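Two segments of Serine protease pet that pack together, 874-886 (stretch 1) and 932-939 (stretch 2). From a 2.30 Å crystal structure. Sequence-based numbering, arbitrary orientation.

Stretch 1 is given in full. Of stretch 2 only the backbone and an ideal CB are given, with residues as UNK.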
# COMPACT_ATOMS: atom_id res chain seq x y z
N LEU A 874 11.32 -26.07 46.60
CA LEU A 874 10.29 -26.68 47.45
C LEU A 874 9.74 -27.98 46.87
O LEU A 874 8.76 -27.96 46.14
CB LEU A 874 9.13 -25.71 47.67
CG LEU A 874 9.04 -25.04 49.04
CD1 LEU A 874 7.62 -24.56 49.31
CD2 LEU A 874 9.53 -25.98 50.14
N LEU A 875 10.37 -29.11 47.20
CA LEU A 875 9.90 -30.40 46.70
C LEU A 875 8.84 -30.99 47.63
O LEU A 875 9.15 -31.81 48.50
CB LEU A 875 11.07 -31.37 46.54
CG LEU A 875 10.87 -32.60 45.64
CD1 LEU A 875 12.11 -32.85 44.79
CD2 LEU A 875 10.53 -33.83 46.47
N LEU A 876 7.54 -30.87 47.28
CA LEU A 876 6.29 -31.41 47.99
C LEU A 876 5.43 -32.73 47.55
O LEU A 876 6.03 -33.61 46.99
CB LEU A 876 5.31 -30.26 48.14
CG LEU A 876 5.80 -29.08 48.95
CD1 LEU A 876 6.51 -29.59 50.18
CD2 LEU A 876 6.72 -28.17 48.16
N VAL A 877 4.08 -32.86 47.82
CA VAL A 877 3.23 -34.12 47.60
C VAL A 877 1.66 -34.27 47.86
O VAL A 877 1.17 -33.56 48.70
CB VAL A 877 3.66 -35.21 48.59
CG1 VAL A 877 5.06 -35.75 48.32
CG2 VAL A 877 3.47 -34.72 50.02
N ASP A 878 0.91 -35.25 47.26
CA ASP A 878 -0.47 -35.72 47.77
C ASP A 878 -1.45 -36.85 47.15
O ASP A 878 -1.24 -37.32 46.06
CB ASP A 878 -1.30 -34.57 48.30
CG ASP A 878 -1.54 -34.68 49.82
OD1 ASP A 878 -0.64 -34.33 50.60
OD2 ASP A 878 -2.63 -35.10 50.22
N PHE A 879 -2.53 -37.23 47.88
CA PHE A 879 -3.03 -38.63 48.11
C PHE A 879 -4.48 -39.17 47.86
O PHE A 879 -5.27 -38.53 47.20
CB PHE A 879 -2.75 -38.98 49.58
CG PHE A 879 -1.32 -38.87 49.98
CD1 PHE A 879 -0.31 -39.33 49.17
CD2 PHE A 879 -0.98 -38.30 51.19
CE1 PHE A 879 1.00 -39.22 49.55
CE2 PHE A 879 0.32 -38.20 51.58
CZ PHE A 879 1.31 -38.66 50.76
N ILE A 880 -4.80 -40.36 48.43
CA ILE A 880 -6.13 -40.97 48.42
C ILE A 880 -6.21 -42.17 49.36
O ILE A 880 -7.07 -43.03 49.19
CB ILE A 880 -6.57 -41.41 47.00
CG1 ILE A 880 -5.37 -41.59 46.07
CG2 ILE A 880 -7.57 -40.42 46.41
CD1 ILE A 880 -5.73 -41.86 44.64
N GLU A 881 -5.31 -42.24 50.34
CA GLU A 881 -5.36 -43.30 51.35
C GLU A 881 -5.52 -42.71 52.75
O GLU A 881 -4.71 -41.90 53.20
CB GLU A 881 -4.11 -44.20 51.31
CG GLU A 881 -4.26 -45.51 52.10
CD GLU A 881 -3.08 -45.82 53.03
OE1 GLU A 881 -2.55 -46.95 52.96
OE2 GLU A 881 -2.70 -44.94 53.84
N LYS A 882 -6.57 -43.14 53.45
CA LYS A 882 -6.94 -42.57 54.74
C LYS A 882 -6.10 -43.12 55.89
O LYS A 882 -6.60 -43.87 56.74
CB LYS A 882 -8.43 -42.81 55.00
CG LYS A 882 -9.36 -42.41 53.85
CD LYS A 882 -9.32 -40.91 53.57
CE LYS A 882 -10.24 -40.55 52.40
NZ LYS A 882 -10.24 -39.09 52.09
N LYS A 883 -4.82 -42.74 55.92
CA LYS A 883 -3.92 -43.09 57.01
C LYS A 883 -4.12 -42.16 58.20
O LYS A 883 -3.50 -41.10 58.29
CB LYS A 883 -2.46 -43.05 56.53
CG LYS A 883 -2.15 -41.91 55.56
CD LYS A 883 -0.72 -41.95 55.05
CE LYS A 883 0.27 -41.43 56.08
NZ LYS A 883 1.65 -41.37 55.54
N GLY A 884 -4.98 -42.56 59.13
CA GLY A 884 -5.30 -41.75 60.30
C GLY A 884 -4.11 -41.41 61.16
O GLY A 884 -4.20 -40.59 62.08
N ASN A 885 -2.98 -42.05 60.88
CA ASN A 885 -1.72 -41.72 61.52
C ASN A 885 -0.58 -41.82 60.51
O ASN A 885 -0.81 -41.71 59.30
CB ASN A 885 -1.47 -42.65 62.72
CG ASN A 885 -2.56 -42.54 63.77
OD1 ASN A 885 -2.53 -41.66 64.63
ND2 ASN A 885 -3.54 -43.44 63.70
N ASP A 886 0.64 -42.02 61.00
CA ASP A 886 1.80 -42.12 60.12
C ASP A 886 1.79 -43.41 59.31
O ASP A 886 0.93 -44.27 59.49
CB ASP A 886 3.10 -42.01 60.92
CG ASP A 886 3.35 -40.61 61.44
OD1 ASP A 886 2.68 -39.67 60.97
OD2 ASP A 886 4.22 -40.45 62.31
N UNK A 932 18.01 -39.43 45.75
CA UNK A 932 16.55 -39.45 45.69
C UNK A 932 15.89 -38.81 46.91
O UNK A 932 16.57 -38.31 47.80
CB UNK A 932 16.06 -40.89 45.55
N UNK A 933 14.57 -38.83 46.92
CA UNK A 933 13.76 -38.34 48.03
C UNK A 933 12.71 -39.41 48.40
O UNK A 933 12.13 -40.03 47.51
CB UNK A 933 13.09 -37.01 47.67
N UNK A 934 12.46 -39.64 49.70
CA UNK A 934 11.49 -40.66 50.11
C UNK A 934 10.28 -40.09 50.87
O UNK A 934 9.92 -38.94 50.68
CB UNK A 934 12.19 -41.70 50.98
N UNK A 935 9.65 -40.92 51.71
CA UNK A 935 8.42 -40.53 52.41
C UNK A 935 8.30 -41.00 53.87
O UNK A 935 8.94 -41.98 54.28
CB UNK A 935 7.22 -41.07 51.63
N UNK A 936 7.47 -40.29 54.64
CA UNK A 936 7.15 -40.68 56.01
C UNK A 936 5.65 -40.61 56.30
O UNK A 936 4.83 -41.15 55.55
CB UNK A 936 7.91 -39.79 56.99
N UNK A 937 5.28 -39.93 57.38
CA UNK A 937 3.96 -40.08 57.98
C UNK A 937 2.87 -39.06 57.71
O UNK A 937 2.46 -38.86 56.57
CB UNK A 937 4.15 -40.13 59.50
N UNK A 938 2.39 -38.43 58.77
CA UNK A 938 1.31 -37.46 58.63
C UNK A 938 1.16 -36.64 59.89
O UNK A 938 1.65 -37.01 60.94
CB UNK A 938 -0.01 -38.16 58.30
N UNK A 939 0.46 -35.52 59.76
CA UNK A 939 0.27 -34.60 60.86
C UNK A 939 -1.12 -34.01 60.90
O UNK A 939 -2.05 -34.54 60.32
CB UNK A 939 1.30 -33.47 60.78

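At position 932 the CB has nothing of stretch 1 within 5.5 Å, so this contact sets no rule there and many side chains would do. The residue is Val 932, which stays out of reach.

Position 933 is different. Its CA-to-CB bond points toward stretch 1, and the ideal CB lies 4.3 Å from Leu 875 CD2, a methyl group with no polar atom to recommend anything but an apolar partner. The CB is already near the methyl, so an apolar group must run past it; the 8.9 Å between Leu 875 CA and the CA of position 933 is compatible with a large one but does not prove room. Leucine, isoleucine, methionine or an aromatic ring could all suit. Trp 933 is the deposited choice. Its CD1 comes 4.1 Å from Leu 875 CD2, with the methyl oblique to the ring.

Position 934 is again beyond reach, and stretch 1 places no demand on it; the residue is Thr 934.

At 935 the CA-to-CB bond points toward stretch 1, yet the ideal CB finds nothing within 5.5 Å. The side chain must therefore bring some length of its own, and the ring of Phe 879 on that side favors an apolar one, such as leucine, methionine or an aromatic. Leu 935 spans the gap with chi1 in m and chi2 in p. Its CD2 lies 4.4 Å from Phe 879 CZ, at the edge of the ring and near its plane, a light contact rather than a tight fit.

Position 936 points sideways with nothing of stretch 1 within 5.5 Å of its ideal CB, so the choice is loose. What stretch 1 meets here is the backbone: Lys 883 NZ is 3.2 Å from the carbonyl O of position 936. Thr 936 occupies the site, and its OG1 is hydrogen-bonded elsewhere in the structure.

Position 937 has the strictest rule. An ideal CB would sit 2.1 Å from Asp 886 OD1, a clash, and the CA is only 3.7 Å from the CA of Asp 886. With the backbone at phi -100°, psi -120°, the answer for this arrangement is glycine, and Gly 937 is found. Its bare CA lets Asp 886 OD1 approach to 3.3 Å, while its carbonyl O accepts a hydrogen bond from Lys 883 NZ at 2.8 Å. The lysine thus reaches the backbone with its charged end, a contact that needs no side chain from stretch 2.

Position 938 offers its amide to Asp 886: N donates to Asp 886 OD1 at 2.5 Å, a bond open to any residue except proline. The CB points sideways, 4.0 Å from Lys 883 CE and 3.8 Å from Asn 885 O, beside a run of backbone carbonyls. A long side chain with a polar or donor end could suit, be it tyrosine, glutamine, lysine or arginine. Tyr 938 covers more of this contact than any other residue. Lys 883 O lies over one face of its ring, and its OH donates a hydrogen bond to Gly 884 O at 2.9 Å, although crowding in the model leaves that oxygen less surely placed.

Position 939 points away into space free of stretch 1, which asks nothing of it; Lys 939 makes no contact.

Stretch 2 (932-939) VWTLTGYK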
# COMPACT_ATOMS: atom_id res chain seq x y z
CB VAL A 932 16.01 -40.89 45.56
CG1 VAL A 932 16.69 -41.60 44.40
CG2 VAL A 932 16.22 -41.65 46.86
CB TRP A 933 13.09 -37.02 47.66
CG TRP A 933 13.85 -35.75 48.01
CD1 TRP A 933 13.55 -34.87 49.01
CD2 TRP A 933 15.02 -35.21 47.35
NE1 TRP A 933 14.45 -33.83 49.02
CE2 TRP A 933 15.36 -34.02 48.02
CE3 TRP A 933 15.81 -35.63 46.28
CZ2 TRP A 933 16.46 -33.24 47.65
CZ3 TRP A 933 16.89 -34.85 45.91
CH2 TRP A 933 17.21 -33.68 46.60
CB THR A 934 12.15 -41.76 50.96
OG1 THR A 934 11.20 -42.80 51.22
CG2 THR A 934 12.64 -41.19 52.28
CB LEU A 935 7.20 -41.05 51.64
CG LEU A 935 6.78 -40.36 50.34
CD1 LEU A 935 7.57 -40.88 49.15
CD2 LEU A 935 5.29 -40.54 50.11
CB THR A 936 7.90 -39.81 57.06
OG1 THR A 936 7.43 -38.46 56.98
CG2 THR A 936 9.40 -39.85 56.84
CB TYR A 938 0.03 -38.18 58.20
CG TYR A 938 -1.16 -38.08 59.11
CD1 TYR A 938 -2.06 -37.04 58.97
CD2 TYR A 938 -1.39 -39.01 60.10
CE1 TYR A 938 -3.16 -36.94 59.78
CE2 TYR A 938 -2.48 -38.92 60.93
CZ TYR A 938 -3.36 -37.87 60.76
OH TYR A 938 -4.45 -37.77 61.57
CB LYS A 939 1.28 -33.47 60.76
CG LYS A 939 2.27 -33.43 61.91
CD LYS A 939 3.24 -32.27 61.76
CE LYS A 939 4.50 -32.53 62.57
NZ LYS A 939 5.46 -33.45 61.90
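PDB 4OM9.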